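Glutaconate CoA-transferase subunit A (Acidaminococcus fermentans, PDB 1POI) catalyses, as one subunit of glutaconate CoA-transferase, the transfer of coenzyme A from acetyl-CoA to glutaconate or (R)-2-hydroxyglutarate during glutamate degradation. Local coordinates at residues A[8-13]-A[35-40]; A[176-181]-A[242-247]. All blocks are in the same frame, centred on the assembly; numbering follows the deposited sequence.

Contact 1. Residues A[8-13]-A[35-40]; sequences DAIAKY and VFEILR
I10 of helix 6-13 rests on E37 and I38, two successive residues of helix 32-40, in a small and fully buried contact of 141 Å², summed over both segments. Within the two segments the CA atoms come nearest at I10 and I38, 6.9 Å apart.

The interaction across the interface is apolar. I10 points at the other helix and uses both its branches. Its CG2, anti to the backbone N, meets CG of E37 at 3.9 Å, and its CG1 lies over the CB and CG of the same residue. The longer branch ends at I38, where CD1 of I10 touches CG1 of I38 at 4.2 Å. A beta-branched residue suits this place because one side chain covers two neighbours. E37 answers it with its methylenes.

The polar interactions lie within helix 32-40 and beside it. E37 leaves the backbone with CG anti to N (chi1 -166°) and then bends about the CB-CG bond (chi2 80°), which turns the carboxylate from the isoleucine toward R40. OE1 of E37 makes a salt bridge with NH1 of R40 at 2.7 Å; as a hydrogen bond it is weak, with an angle of 122° at the hydrogen. OE2 is held by K7 in a second salt bridge and by Q41, so the charge of the buried carboxylate is probably largely balanced.

Beyond I10, A9 packs on A236 and V238 of strand 236-239, at the edge of the sheet within this chain, its small methyl consistent with the close approach of helix 6-13. Helix 32-40 links the neighbouring parallel strands 19-22 and 46-49, so the arrangement belongs to the helical layer of a Rossmann-like alpha/beta fold, with a leading helix packed beside the first beta-alpha-beta crossover.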
loop_
_atom_site.group_PDB
_atom_site.type_symbol
_atom_site.label_atom_id
_atom_site.label_comp_id
_atom_site.label_asym_id
_atom_site.label_seq_id
_atom_site.Cartn_x
_atom_site.Cartn_y
_atom_site.Cartn_z
ATOM N N ASP A 8 12.497 18.626 27.871
ATOM C CA ASP A 8 11.817 18.036 29.002
ATOM C C ASP A 8 12.111 16.535 29.122
ATOM O O ASP A 8 12.616 16.067 30.156
ATOM C CB ASP A 8 10.319 18.286 28.883
ATOM C CG ASP A 8 9.962 19.769 28.987
ATOM O OD1 ASP A 8 10.738 20.560 29.591
ATOM O OD2 ASP A 8 8.886 20.148 28.474
ATOM N N ALA A 9 11.890 15.802 28.036
ATOM C CA ALA A 9 12.111 14.363 28.014
ATOM C C ALA A 9 13.515 13.977 28.430
ATOM O O ALA A 9 13.706 13.176 29.327
ATOM C CB ALA A 9 11.794 13.808 26.641
ATOM N N ILE A 10 14.507 14.542 27.776
ATOM C CA ILE A 10 15.893 14.237 28.112
ATOM C C ILE A 10 16.247 14.502 29.587
ATOM O O ILE A 10 17.004 13.741 30.204
ATOM C CB ILE A 10 16.825 15.043 27.199
ATOM C CG1 ILE A 10 16.780 14.438 25.788
ATOM C CG2 ILE A 10 18.220 15.155 27.807
ATOM C CD1 ILE A 10 17.472 13.045 25.635
ATOM N N ALA A 11 15.714 15.598 30.124
ATOM C CA ALA A 11 15.963 16.001 31.505
ATOM C C ALA A 11 15.364 15.019 32.500
ATOM O O ALA A 11 15.974 14.693 33.519
ATOM C CB ALA A 11 15.389 17.368 31.744
ATOM N N LYS A 12 14.141 14.591 32.208
ATOM C CA LYS A 12 13.420 13.655 33.049
ATOM C C LYS A 12 13.966 12.232 33.016
ATOM O O LYS A 12 14.284 11.675 34.063
ATOM C CB LYS A 12 11.941 13.667 32.678
ATOM C CG LYS A 12 11.084 12.784 33.537
ATOM C CD LYS A 12 9.606 13.084 33.300
ATOM C CE LYS A 12 8.692 12.239 34.199
ATOM N NZ LYS A 12 7.253 12.647 34.075
ATOM N N TYR A 13 14.141 11.656 31.830
ATOM C CA TYR A 13 14.612 10.270 31.735
ATOM C C TYR A 13 16.105 10.022 31.589
ATOM O O TYR A 13 16.516 8.860 31.590
ATOM C CB TYR A 13 13.862 9.528 30.628
ATOM C CG TYR A 13 12.376 9.634 30.758
ATOM C CD1 TYR A 13 11.677 8.811 31.640
ATOM C CD2 TYR A 13 11.672 10.604 30.070
ATOM C CE1 TYR A 13 10.303 8.957 31.843
ATOM C CE2 TYR A 13 10.290 10.762 30.260
ATOM C CZ TYR A 13 9.620 9.933 31.150
ATOM O OH TYR A 13 8.264 10.079 31.357
ATOM N N VAL A 35 21.204 13.195 20.952
ATOM C CA VAL A 35 22.586 13.258 21.390
ATOM C C VAL A 35 23.017 14.711 21.547
ATOM O O VAL A 35 23.915 15.035 22.324
ATOM C CB VAL A 35 23.505 12.490 20.443
ATOM C CG1 VAL A 35 24.975 12.883 20.652
ATOM C CG2 VAL A 35 23.341 11.025 20.696
ATOM N N PHE A 36 22.333 15.607 20.859
ATOM C CA PHE A 36 22.676 17.004 20.988
ATOM C C PHE A 36 22.235 17.550 22.328
ATOM O O PHE A 36 22.991 18.257 22.970
ATOM C CB PHE A 36 22.080 17.834 19.848
ATOM C CG PHE A 36 23.005 17.995 18.686
ATOM C CD1 PHE A 36 24.004 17.059 18.447
ATOM C CD2 PHE A 36 22.900 19.102 17.843
ATOM C CE1 PHE A 36 24.901 17.214 17.388
ATOM C CE2 PHE A 36 23.799 19.269 16.778
ATOM C CZ PHE A 36 24.801 18.318 16.553
ATOM N N GLU A 37 21.025 17.204 22.753
ATOM C CA GLU A 37 20.475 17.678 24.021
ATOM C C GLU A 37 21.227 17.070 25.228
ATOM O O GLU A 37 21.438 17.734 26.248
ATOM C CB GLU A 37 18.985 17.382 24.094
ATOM C CG GLU A 37 18.289 18.123 25.210
ATOM C CD GLU A 37 17.963 19.582 24.884
ATOM O OE1 GLU A 37 18.109 20.006 23.709
ATOM O OE2 GLU A 37 17.513 20.302 25.810
ATOM N N ILE A 38 21.644 15.818 25.111
ATOM C CA ILE A 38 22.408 15.198 26.171
ATOM C C ILE A 38 23.613 16.110 26.414
ATOM O O ILE A 38 23.802 16.624 27.518
ATOM C CB ILE A 38 22.843 13.771 25.768
ATOM C CG1 ILE A 38 21.674 12.798 25.959
ATOM C CG2 ILE A 38 24.055 13.334 26.536
ATOM C CD1 ILE A 38 21.925 11.377 25.405
ATOM N N LEU A 39 24.376 16.397 25.369
ATOM C CA LEU A 39 25.547 17.282 25.493
ATOM C C LEU A 39 25.173 18.663 26.030
ATOM O O LEU A 39 25.730 19.148 27.025
ATOM C CB LEU A 39 26.226 17.476 24.139
ATOM C CG LEU A 39 27.079 16.324 23.662
ATOM C CD1 LEU A 39 27.728 16.702 22.361
ATOM C CD2 LEU A 39 28.125 16.029 24.695
ATOM N N ARG A 40 24.214 19.276 25.354
ATOM C CA ARG A 40 23.727 20.599 25.697
ATOM C C ARG A 40 23.279 20.673 27.154
ATOM O O ARG A 40 23.242 21.753 27.734
ATOM C CB ARG A 40 22.563 20.963 24.759
ATOM C CG ARG A 40 22.216 22.438 24.648
ATOM C CD ARG A 40 21.086 22.679 23.657
ATOM N NE ARG A 40 21.520 22.352 22.305
ATOM C CZ ARG A 40 20.798 21.663 21.425
ATOM N NH1 ARG A 40 19.589 21.228 21.744
ATOM N NH2 ARG A 40 21.303 21.371 20.236
#

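Contact 2. Residues A[176-181]-A[242-247]; sequences IIHAQQ and YGAHPS
H178, near the end of strand 174-179, lays its ring against the backbone of G243 and A244 in the 242-247 loop. The strand lies inside the parallel sheet, between 19-22 and 206-211, I176 bonding to A21 and G23, in and just after the former. With CG anti to the backbone N (chi1 -172°), the imidazole covers the G243-A244 peptide with one face: C of G243 stands 4.1 Å above the ring plane, over its centre, and N of A244 is offset toward the rim. CE1 of H178 touches CA of G243 at 3.8 Å, where a beta carbon would probably come too close, which suits a glycine; CD2 of H178 meets CB of A244 at 3.8 Å. The peptide belongs to a type I beta turn, Y242 to H245, closed by H245 N bonding to Y242 O at 2.8 Å. Beyond it, A244 O accepts from S247 N (2.7 Å) and S247 OG (2.5 Å), both from the same face of its plane. Both ring nitrogens are engaged, ND1 with T210 OG1 and NE2 with E212 OE2, while E212 OE1 takes the backbone N of Y242. An alanine in place of H178 would remove the ring and is likely to leave T210 and E212 without this bridge and the peptide uncovered. After A179 the chain turns a corner, Q180 and Q181 facing R189 in a classic beta bulge.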
loop_
_atom_site.group_PDB
_atom_site.type_symbol
_atom_site.label_atom_id
_atom_site.label_comp_id
_atom_site.label_asym_id
_atom_site.label_seq_id
_atom_site.Cartn_x
_atom_site.Cartn_y
_atom_site.Cartn_z
ATOM N N ILE A 176 17.724 5.254 23.771
ATOM C CA ILE A 176 17.300 6.353 22.896
ATOM C C ILE A 176 17.379 5.880 21.457
ATOM O O ILE A 176 18.448 5.441 21.005
ATOM C CB ILE A 176 18.154 7.624 23.102
ATOM C CG1 ILE A 176 18.018 8.100 24.564
ATOM C CG2 ILE A 176 17.678 8.727 22.161
ATOM C CD1 ILE A 176 19.129 8.980 25.062
ATOM N N ILE A 177 16.227 5.886 20.776
ATOM C CA ILE A 177 16.131 5.454 19.375
ATOM C C ILE A 177 15.326 6.434 18.478
ATOM O O ILE A 177 14.430 7.159 18.952
ATOM C CB ILE A 177 15.517 4.009 19.246
ATOM C CG1 ILE A 177 14.019 4.027 19.531
ATOM C CG2 ILE A 177 16.226 3.023 20.159
ATOM C CD1 ILE A 177 13.426 2.638 19.583
ATOM N N HIS A 178 15.639 6.449 17.184
ATOM C CA HIS A 178 14.939 7.337 16.264
ATOM C C HIS A 178 14.075 6.552 15.267
ATOM O O HIS A 178 14.568 5.674 14.571
ATOM C CB HIS A 178 15.940 8.215 15.511
ATOM C CG HIS A 178 15.285 9.274 14.693
ATOM N ND1 HIS A 178 14.651 10.353 15.264
ATOM C CD2 HIS A 178 15.019 9.340 13.372
ATOM C CE1 HIS A 178 14.006 11.030 14.333
ATOM N NE2 HIS A 178 14.213 10.434 13.175
ATOM N N ALA A 179 12.803 6.891 15.158
ATOM C CA ALA A 179 11.934 6.157 14.261
ATOM C C ALA A 179 11.145 7.084 13.345
ATOM O O ALA A 179 11.058 8.288 13.605
ATOM C CB ALA A 179 11.001 5.315 15.079
ATOM N N GLN A 180 10.528 6.525 12.301
ATOM C CA GLN A 180 9.769 7.336 11.353
ATOM C C GLN A 180 8.403 7.769 11.830
ATOM O O GLN A 180 7.951 8.858 11.483
ATOM C CB GLN A 180 9.656 6.663 9.994
ATOM C CG GLN A 180 10.980 6.505 9.286
ATOM C CD GLN A 180 11.705 5.290 9.763
ATOM O OE1 GLN A 180 11.302 4.672 10.741
ATOM N NE2 GLN A 180 12.725 4.884 9.047
ATOM N N GLN A 181 7.731 6.936 12.612
ATOM C CA GLN A 181 6.400 7.300 13.125
ATOM C C GLN A 181 6.171 6.715 14.521
ATOM O O GLN A 181 6.690 5.629 14.852
ATOM C CB GLN A 181 5.290 6.787 12.198
ATOM C CG GLN A 181 5.422 7.153 10.734
ATOM C CD GLN A 181 4.467 6.364 9.883
ATOM O OE1 GLN A 181 4.673 5.168 9.658
ATOM N NE2 GLN A 181 3.401 7.011 9.421
ATOM N N TYR A 242 13.966 14.930 10.707
ATOM C CA TYR A 242 15.361 14.770 10.305
ATOM C C TYR A 242 16.234 14.612 11.531
ATOM O O TYR A 242 17.436 14.890 11.481
ATOM C CB TYR A 242 15.874 15.947 9.456
ATOM C CG TYR A 242 15.125 16.159 8.174
ATOM C CD1 TYR A 242 13.961 16.918 8.171
ATOM C CD2 TYR A 242 15.546 15.573 6.967
ATOM C CE1 TYR A 242 13.209 17.103 7.012
ATOM C CE2 TYR A 242 14.788 15.753 5.779
ATOM C CZ TYR A 242 13.612 16.527 5.831
ATOM O OH TYR A 242 12.790 16.728 4.741
ATOM N N GLY A 243 15.627 14.139 12.622
ATOM C CA GLY A 243 16.356 13.928 13.857
ATOM C C GLY A 243 17.541 12.988 13.753
ATOM O O GLY A 243 18.330 12.882 14.697
ATOM N N ALA A 244 17.673 12.286 12.632
ATOM C CA ALA A 244 18.787 11.353 12.453
ATOM C C ALA A 244 19.895 12.021 11.691
ATOM O O ALA A 244 20.984 11.477 11.582
ATOM C CB ALA A 244 18.334 10.094 11.701
ATOM N N HIS A 245 19.617 13.213 11.168
ATOM C CA HIS A 245 20.598 13.940 10.379
ATOM C C HIS A 245 21.846 14.140 11.201
ATOM O O HIS A 245 21.762 14.511 12.371
ATOM C CB HIS A 245 20.026 15.282 9.915
ATOM C CG HIS A 245 20.977 16.088 9.087
ATOM N ND1 HIS A 245 22.100 16.689 9.613
ATOM C CD2 HIS A 245 20.980 16.384 7.767
ATOM C CE1 HIS A 245 22.757 17.315 8.655
ATOM N NE2 HIS A 245 22.097 17.148 7.526
ATOM N N PRO A 246 23.025 13.974 10.591
ATOM C CA PRO A 246 23.386 13.627 9.211
ATOM C C PRO A 246 23.292 12.157 8.760
ATOM O O PRO A 246 23.891 11.805 7.746
ATOM C CB PRO A 246 24.856 14.034 9.164
ATOM C CG PRO A 246 25.337 13.571 10.480
ATOM C CD PRO A 246 24.247 14.155 11.390
ATOM N N SER A 247 22.622 11.286 9.505
ATOM C CA SER A 247 22.571 9.890 9.097
ATOM C C SER A 247 21.291 9.575 8.337
ATOM O O SER A 247 20.317 10.354 8.382
ATOM C CB SER A 247 22.744 8.977 10.306
ATOM O OG SER A 247 21.631 9.067 11.162
#

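Both segments of contact 1 precede those of contact 2 in the chain, and the centres of the two contacts lie 15 Å apart. They join directly where CD1 of I38, on helix 32-40, packs against CD1 of I176, on strand 174-179, at 3.7 Å, so helix 32-40 lies on the strand that carries H178. A second connection runs through Y290 of helix 287-294, whose ring meets F36 nearly at right angles and whose OH bonds ND1 of H245. The start of helix 32-40 also touches the loop of contact 2, since P246 and S247 pack on Y32. A bound copper ion lies about 10 Å from the side chain of I10.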